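Local coordinates for D-glycero-beta-D-manno-heptose-1,7-bisphosphate 7-phosphatase (Mesorhizobium loti, PDB 2O2X), which removes the phosphate at C-7 of D-glycero-beta-D-manno-heptose 1,7-bisphosphate, a magnesium-dependent step in ADP-heptose biosynthesis, at residues C118-A123 with L128-H133; G16-R21 with S92-V97; T67-G72 with G109-M114. All coordinates share one frame; numbering follows the deposited sequence. Where two conformers were deposited one is given.

In the fold
The three contacts are strung along strand 114-118 of the central HAD-type sheet. Contact 2, packing strand 17-21 against helix 91-107, sits in the middle, its centre about 16 Å from that of contact 1 and about 20 Å from that of contact 3. Contact 1 meets it through a probable hydrogen bond from Ala119 N to Gly16 O (2.8 Å), contact 3 through one from Arg21 NH1 to Asp113 O (3.0 Å). Contacts 1 and 3 have centres about 30 Å apart. Contacts 1 and 2 border the probable substrate site: the His121 side chain comes within about 3 Å of that of Ser82, and Phe94 as near to that of Arg38. Contact 3 is more remote.

Contact 1 (C118-A123 with L128-H133); sequences CAYHEA and LAIPDH
Tyr120 and His133 bring their rings together obliquely, the planes 33° apart and the centroids separated by 4.3 Å. CE2 of the tyrosine lies over the imidazole face toward its rim, and CD2 comes to 3.3 Å from His133 CG. The imidazole gets there with CG anti to the backbone N (chi1 -167°). Outside the pair, Tyr120 OH hydrogen-bonds Glu14 OE1, which also has a weak bond with His133 NE2, while His133 ND1 is bonded to Met135 N.

Apolar side chains pack on the tyrosine as well, and Leu128 O lies at the ring edge, near its plane. Ile130 runs alongside it and sets CD1 over one ring face in a CH-pi contact, 4.0 Å from the centroid. Leu128 crosses at about a right angle, its CD2 3.6 Å from Tyr120 CE1. An alanine in place of Tyr120 would probably open a gap between Ile130, Leu128 and His133 and leave Glu14 without its phenol partner.

This is the long loop between strand 114-118 and helix 141-150. The loop leads on to Arg136, which probably recognises substrate.

Backbone polar groups add little direct bonding: His121 N gives Leu128 O a weak bond of 3.4 Å, next to the inverse gamma turn centred on Ala129. Water does more. One molecule joins Ile130 O, His133 N and, weakly, Tyr120 O; a second links Glu122 O with Ala129 O, and a third spans Glu122 N to Pro131 O, 2.8 Å from the former.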
# COMPACT_ATOMS: atom_id res chain seq x y z
N CYS A 118 -5.03 6.92 -5.60
CA CYS A 118 -5.46 8.33 -5.63
C CYS A 118 -4.68 9.10 -6.67
O CYS A 118 -3.46 9.20 -6.58
CB CYS A 118 -5.28 8.97 -4.28
SG CYS A 118 -5.94 10.69 -4.30
N ALA A 119 -5.40 9.68 -7.64
CA ALA A 119 -4.79 10.41 -8.77
C ALA A 119 -4.54 11.88 -8.49
O ALA A 119 -3.73 12.51 -9.19
CB ALA A 119 -5.65 10.29 -9.99
N TYR A 120 -5.26 12.46 -7.54
CA TYR A 120 -5.28 13.91 -7.37
C TYR A 120 -3.93 14.48 -6.98
O TYR A 120 -3.23 13.94 -6.11
CB TYR A 120 -6.28 14.29 -6.29
CG TYR A 120 -7.72 13.89 -6.57
CD1 TYR A 120 -8.38 14.33 -7.71
CD2 TYR A 120 -8.44 13.11 -5.67
CE1 TYR A 120 -9.73 13.98 -7.96
CE2 TYR A 120 -9.78 12.77 -5.91
CZ TYR A 120 -10.41 13.21 -7.04
OH TYR A 120 -11.72 12.85 -7.28
N HIS A 121 -3.53 15.59 -7.60
CA HIS A 121 -2.26 16.22 -7.26
C HIS A 121 -2.30 17.70 -7.58
O HIS A 121 -2.86 18.09 -8.60
CB HIS A 121 -1.13 15.53 -8.03
CG HIS A 121 0.26 15.94 -7.62
ND1 HIS A 121 0.91 17.04 -8.13
CD2 HIS A 121 1.12 15.35 -6.76
CE1 HIS A 121 2.11 17.13 -7.58
NE2 HIS A 121 2.27 16.11 -6.75
N GLU A 122 -1.63 18.48 -6.75
CA GLU A 122 -1.59 19.97 -6.88
C GLU A 122 -1.04 20.46 -8.20
O GLU A 122 -1.45 21.54 -8.68
CB GLU A 122 -0.78 20.58 -5.73
CG GLU A 122 0.68 20.21 -5.69
CD GLU A 122 1.58 21.15 -6.46
OE1 GLU A 122 1.15 22.28 -6.80
OE2 GLU A 122 2.75 20.76 -6.69
N ALA A 123 -0.12 19.70 -8.80
CA ALA A 123 0.52 20.07 -10.05
C ALA A 123 -0.17 19.49 -11.26
O ALA A 123 0.37 19.49 -12.37
CB ALA A 123 2.00 19.67 -10.03
N LEU A 128 -8.60 17.19 -12.09
CA LEU A 128 -7.90 16.34 -11.12
C LEU A 128 -6.81 17.05 -10.32
O LEU A 128 -6.21 16.44 -9.44
CB LEU A 128 -7.30 15.10 -11.80
CG LEU A 128 -8.28 14.16 -12.51
CD1 LEU A 128 -7.53 13.07 -13.24
CD2 LEU A 128 -9.29 13.61 -11.56
N ALA A 129 -6.57 18.33 -10.61
CA ALA A 129 -5.55 19.12 -9.90
C ALA A 129 -6.03 19.63 -8.51
O ALA A 129 -5.90 20.80 -8.16
CB ALA A 129 -5.07 20.23 -10.77
N ILE A 130 -6.59 18.71 -7.73
CA ILE A 130 -6.99 18.96 -6.36
C ILE A 130 -5.77 18.79 -5.48
O ILE A 130 -5.14 17.70 -5.51
CB ILE A 130 -8.11 17.99 -5.92
CG1 ILE A 130 -9.34 18.24 -6.82
CG2 ILE A 130 -8.41 18.14 -4.45
CD1 ILE A 130 -10.47 17.31 -6.63
N PRO A 131 -5.35 19.88 -4.80
CA PRO A 131 -4.06 19.83 -4.12
C PRO A 131 -3.93 19.06 -2.83
O PRO A 131 -2.81 18.61 -2.53
CB PRO A 131 -3.73 21.32 -3.87
CG PRO A 131 -4.98 21.99 -3.91
CD PRO A 131 -5.93 21.23 -4.77
N ASP A 132 -4.98 18.92 -2.06
CA ASP A 132 -4.81 18.30 -0.73
C ASP A 132 -5.94 17.37 -0.40
O ASP A 132 -6.56 17.45 0.66
CB ASP A 132 -4.73 19.39 0.34
CG ASP A 132 -4.24 18.88 1.70
OD1 ASP A 132 -3.55 17.83 1.77
OD2 ASP A 132 -4.55 19.55 2.71
N HIS A 133 -6.21 16.47 -1.34
CA HIS A 133 -7.36 15.62 -1.25
C HIS A 133 -7.18 14.63 -0.10
O HIS A 133 -6.09 14.12 0.10
CB HIS A 133 -7.58 14.86 -2.55
CG HIS A 133 -8.91 14.20 -2.61
ND1 HIS A 133 -9.16 12.97 -2.04
CD2 HIS A 133 -10.10 14.64 -3.09
CE1 HIS A 133 -10.43 12.65 -2.23
NE2 HIS A 133 -11.02 13.65 -2.87
O HOH W 1 -4.38 15.88 -3.69
O HOH W 2 -3.93 22.66 -8.13
O HOH W 3 -0.85 17.47 -4.29

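Contact 2 (G16-R21 with S92-V97); sequences GVWIER and SAFAAV
The indole of Trp18 offers one face to the edge of Phe94, a T-shaped pair with the planes at 74° and 4.9 Å between the centroids of the five-membered ring and the phenyl. Phe94 CE2 stands over the centre of the indole, nearest to Trp18 CE2 at 3.6 Å, and CD2 follows it toward the six-membered half. At the indole's own edge lies Glu20 OE1, almost exactly in the ring plane, taking the NE1 hydrogen at 2.9 Å. The bond is moderately bent, and NE1 comes in from above the carboxylate plane; it ties the indole to a residue two places along the same strand and resists its rotation.

Both aromatic side chains have CG anti to the backbone N (Trp18 chi1 173°, Phe94 174°), which sends each ring across the space between strand and helix. The six-membered end of the indole reaches Ala95 obliquely: Trp18 CH2 is 3.7 Å from its CB, a methyl small enough for the ring to approach the helix closely.

His10 and Trp91 also meet the indole, and Trp91 makes a second edge-to-face pair with Phe94. Strand 17-21 is antiparallel to both strands 12-14 and 114-118; Phe94, near the start of helix 91-107, packs on Val115 and Ala117 of the latter and touches Arg38 and Gln81, so the contact joins the first turns of the helix to the sheet beside the probable substrate site.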
# COMPACT_ATOMS: atom_id res chain seq x y z
N GLY A 16 -10.82 10.75 -9.34
CA GLY A 16 -9.43 10.51 -8.97
C GLY A 16 -9.22 9.43 -7.92
O GLY A 16 -8.14 9.38 -7.33
N VAL A 17 -10.20 8.56 -7.67
CA VAL A 17 -10.06 7.51 -6.66
C VAL A 17 -10.52 6.16 -7.17
O VAL A 17 -11.67 6.01 -7.61
CB VAL A 17 -10.79 7.84 -5.36
CG1 VAL A 17 -10.54 6.72 -4.33
CG2 VAL A 17 -10.38 9.19 -4.81
N TRP A 18 -9.64 5.18 -7.05
CA TRP A 18 -9.85 3.80 -7.47
C TRP A 18 -9.84 2.93 -6.23
O TRP A 18 -8.88 2.99 -5.45
CB TRP A 18 -8.69 3.41 -8.39
CG TRP A 18 -8.56 1.97 -8.85
CD1 TRP A 18 -8.28 0.88 -8.10
CD2 TRP A 18 -8.57 1.52 -10.21
NE1 TRP A 18 -8.20 -0.23 -8.89
CE2 TRP A 18 -8.35 0.13 -10.19
CE3 TRP A 18 -8.76 2.15 -11.43
CZ2 TRP A 18 -8.33 -0.64 -11.35
CZ3 TRP A 18 -8.73 1.40 -12.58
CH2 TRP A 18 -8.52 0.02 -12.53
N ILE A 19 -10.87 2.11 -6.03
CA ILE A 19 -10.94 1.20 -4.89
C ILE A 19 -11.42 -0.15 -5.38
O ILE A 19 -12.51 -0.25 -5.97
CB ILE A 19 -11.87 1.71 -3.79
CG1 ILE A 19 -11.48 3.13 -3.37
CG2 ILE A 19 -11.84 0.75 -2.60
CD1 ILE A 19 -12.31 3.71 -2.24
N GLU A 20 -10.61 -1.18 -5.16
CA GLU A 20 -10.83 -2.48 -5.80
C GLU A 20 -10.50 -3.60 -4.81
O GLU A 20 -9.36 -3.70 -4.35
CB GLU A 20 -9.90 -2.59 -7.00
CG GLU A 20 -10.01 -3.84 -7.80
CD GLU A 20 -8.98 -3.93 -8.89
OE1 GLU A 20 -7.97 -3.15 -8.89
OE2 GLU A 20 -9.15 -4.85 -9.72
N ARG A 21 -11.47 -4.46 -4.52
CA ARG A 21 -11.23 -5.68 -3.75
C ARG A 21 -10.58 -6.69 -4.69
O ARG A 21 -11.00 -6.83 -5.84
CB ARG A 21 -12.53 -6.22 -3.17
CG ARG A 21 -12.40 -7.39 -2.24
CD ARG A 21 -11.86 -7.04 -0.86
NE ARG A 21 -12.15 -8.14 0.06
CZ ARG A 21 -11.41 -9.23 0.15
NH1 ARG A 21 -10.32 -9.37 -0.60
NH2 ARG A 21 -11.75 -10.19 0.98
N SER A 92 -6.69 3.72 -17.44
CA SER A 92 -6.51 2.48 -18.21
C SER A 92 -5.08 1.95 -18.14
O SER A 92 -4.85 0.75 -18.01
CB SER A 92 -6.94 2.70 -19.66
OG SER A 92 -8.35 2.81 -19.69
N ALA A 93 -4.13 2.87 -18.17
CA ALA A 93 -2.74 2.48 -17.99
C ALA A 93 -2.51 1.94 -16.57
O ALA A 93 -1.81 0.94 -16.39
CB ALA A 93 -1.82 3.63 -18.27
N PHE A 94 -3.08 2.60 -15.56
CA PHE A 94 -2.99 2.09 -14.20
C PHE A 94 -3.53 0.66 -14.14
O PHE A 94 -2.95 -0.23 -13.52
CB PHE A 94 -3.76 2.97 -13.20
CG PHE A 94 -3.79 2.39 -11.81
CD1 PHE A 94 -2.67 2.50 -10.98
CD2 PHE A 94 -4.86 1.68 -11.34
CE1 PHE A 94 -2.68 1.98 -9.73
CE2 PHE A 94 -4.86 1.11 -10.11
CZ PHE A 94 -3.78 1.27 -9.28
N ALA A 95 -4.67 0.42 -14.78
CA ALA A 95 -5.25 -0.92 -14.74
C ALA A 95 -4.29 -1.97 -15.32
O ALA A 95 -4.10 -3.04 -14.75
CB ALA A 95 -6.60 -0.95 -15.49
N ALA A 96 -3.69 -1.65 -16.45
CA ALA A 96 -2.73 -2.55 -17.09
C ALA A 96 -1.47 -2.79 -16.25
O ALA A 96 -1.00 -3.91 -16.10
CB ALA A 96 -2.35 -2.02 -18.45
N VAL A 97 -0.91 -1.71 -15.72
CA VAL A 97 0.31 -1.79 -14.93
C VAL A 97 0.04 -2.51 -13.62
O VAL A 97 0.82 -3.40 -13.21
CB VAL A 97 0.88 -0.38 -14.68
CG1 VAL A 97 1.98 -0.39 -13.60
CG2 VAL A 97 1.40 0.20 -15.96

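Contact 3 (T67-G72 with G109-M114)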
# COMPACT_ATOMS: atom_id res chain seq x y z
N THR A 67 4.49 -13.69 4.22
CA THR A 67 4.24 -13.82 5.65
C THR A 67 2.85 -13.38 6.04
O THR A 67 2.17 -14.06 6.79
CB THR A 67 5.33 -13.06 6.46
OG1 THR A 67 6.62 -13.65 6.19
CG2 THR A 67 5.09 -13.11 7.91
N ALA A 68 2.41 -12.23 5.54
CA ALA A 68 1.06 -11.73 5.79
C ALA A 68 0.03 -12.71 5.23
O ALA A 68 -0.96 -13.04 5.90
CB ALA A 68 0.88 -10.35 5.17
N ASN A 69 0.25 -13.15 4.00
CA ASN A 69 -0.67 -14.10 3.37
C ASN A 69 -0.87 -15.33 4.29
O ASN A 69 -2.01 -15.74 4.57
CB ASN A 69 -0.19 -14.60 2.00
CG ASN A 69 -0.16 -13.54 0.88
OD1 ASN A 69 0.51 -13.75 -0.14
ND2 ASN A 69 -0.90 -12.43 1.04
N ARG A 70 0.24 -15.90 4.73
CA ARG A 70 0.18 -17.14 5.51
C ARG A 70 -0.39 -16.91 6.92
O ARG A 70 -0.97 -17.82 7.52
CB ARG A 70 1.55 -17.84 5.53
CG ARG A 70 2.03 -18.32 4.14
CD ARG A 70 3.13 -19.40 4.23
NE ARG A 70 4.44 -18.91 4.69
CZ ARG A 70 5.44 -18.54 3.90
NH1 ARG A 70 5.31 -18.56 2.58
NH2 ARG A 70 6.59 -18.16 4.42
N ALA A 71 -0.24 -15.69 7.43
CA ALA A 71 -0.78 -15.30 8.71
C ALA A 71 -2.29 -14.98 8.64
O ALA A 71 -2.91 -14.74 9.68
CB ALA A 71 -0.00 -14.15 9.26
N GLY A 72 -2.85 -14.93 7.43
CA GLY A 72 -4.26 -14.61 7.25
C GLY A 72 -4.61 -13.15 7.47
O GLY A 72 -5.76 -12.85 7.74
N GLY A 109 3.78 -16.70 -6.02
CA GLY A 109 2.92 -17.37 -5.08
C GLY A 109 2.39 -16.49 -3.97
O GLY A 109 2.03 -17.00 -2.89
N VAL A 110 2.31 -15.18 -4.21
CA VAL A 110 1.81 -14.25 -3.19
C VAL A 110 0.70 -13.39 -3.80
O VAL A 110 0.51 -13.35 -5.02
CB VAL A 110 2.94 -13.39 -2.53
CG1 VAL A 110 4.08 -14.30 -2.01
CG2 VAL A 110 3.52 -12.36 -3.51
N PHE A 111 -0.05 -12.75 -2.92
CA PHE A 111 -1.21 -11.98 -3.37
C PHE A 111 -1.51 -10.80 -2.45
O PHE A 111 -1.00 -10.70 -1.33
CB PHE A 111 -2.44 -12.89 -3.47
CG PHE A 111 -2.57 -13.81 -2.34
CD1 PHE A 111 -3.11 -13.41 -1.14
CD2 PHE A 111 -2.11 -15.13 -2.45
CE1 PHE A 111 -3.23 -14.29 -0.06
CE2 PHE A 111 -2.23 -16.00 -1.39
CZ PHE A 111 -2.78 -15.59 -0.19
N VAL A 112 -2.36 -9.92 -2.96
CA VAL A 112 -2.90 -8.84 -2.16
C VAL A 112 -4.43 -8.98 -2.15
O VAL A 112 -5.01 -9.79 -2.89
CB VAL A 112 -2.48 -7.46 -2.66
CG1 VAL A 112 -0.95 -7.38 -2.86
CG2 VAL A 112 -3.19 -7.06 -3.91
N ASP A 113 -5.06 -8.20 -1.28
CA ASP A 113 -6.50 -8.31 -1.00
C ASP A 113 -7.33 -7.07 -1.32
O ASP A 113 -8.55 -7.13 -1.43
CB ASP A 113 -6.66 -8.72 0.45
CG ASP A 113 -5.95 -10.03 0.72
OD1 ASP A 113 -6.44 -11.06 0.13
OD2 ASP A 113 -4.91 -10.04 1.41
N MSE A 114 -6.67 -5.93 -1.48
CA MSE A 114 -7.38 -4.71 -1.87
C MSE A 114 -6.36 -3.75 -2.46
O MSE A 114 -5.19 -3.72 -2.03
CB MSE A 114 -8.08 -4.10 -0.67
CG MSE A 114 -8.89 -2.87 -0.98
SE MSE A 114 -9.99 -2.21 0.46
CE MSE A 114 -11.44 -3.47 0.30
O HOH W 4 -3.37 -11.83 2.79
O HOH W 5 1.33 -16.35 -0.28
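Asn69 reaches from helix 62-71 to the connecting segment 109-114 and meets Phe111 with nearly every atom of its side chain. Its CB rests against the far end of the phenyl ring, 3.5 Å from CZ. CG comes next, 3.3 Å above the ring plane toward the rim, and here the amide and phenyl planes are only 14° apart, so the two flat groups are stacked.

The tip then splits. OD1 accepts the Phe111 N-H at 3.0 Å, the donor tilted 24° from the carbonyl plane; the same oxygen touches Val110 CA and CB and takes a second hydrogen from a water that also bonds Gly109 O. ND2 gives one hydrogen to Phe111 O at 2.9 Å in a nearly straight bond, lying in the amide's own plane but above the plane of the receiving carbonyl. Its other link runs 3.1 Å to a water, which passes on to Asp113 OD2.

Both amide atoms thus grip the N-H and C=O of a single residue, which fixes the amide's flip. Phe111 holds its CG between the backbone N and the carbonyl carbon (chi1 42°), and this turns the ring back over the amide that bonds its own main chain. Arg25 adds a cation-pi contact to that ring and a salt bridge to Asp113.

Schellman motifs close the helices at Gly72 and Gly109. Segment 109-114 is the return from helix 91-107 into strand 114-118, completing a beta-alpha-beta crossover from the parallel neighbour 75-80, as in the Rossmann-like core of HAD phosphatases.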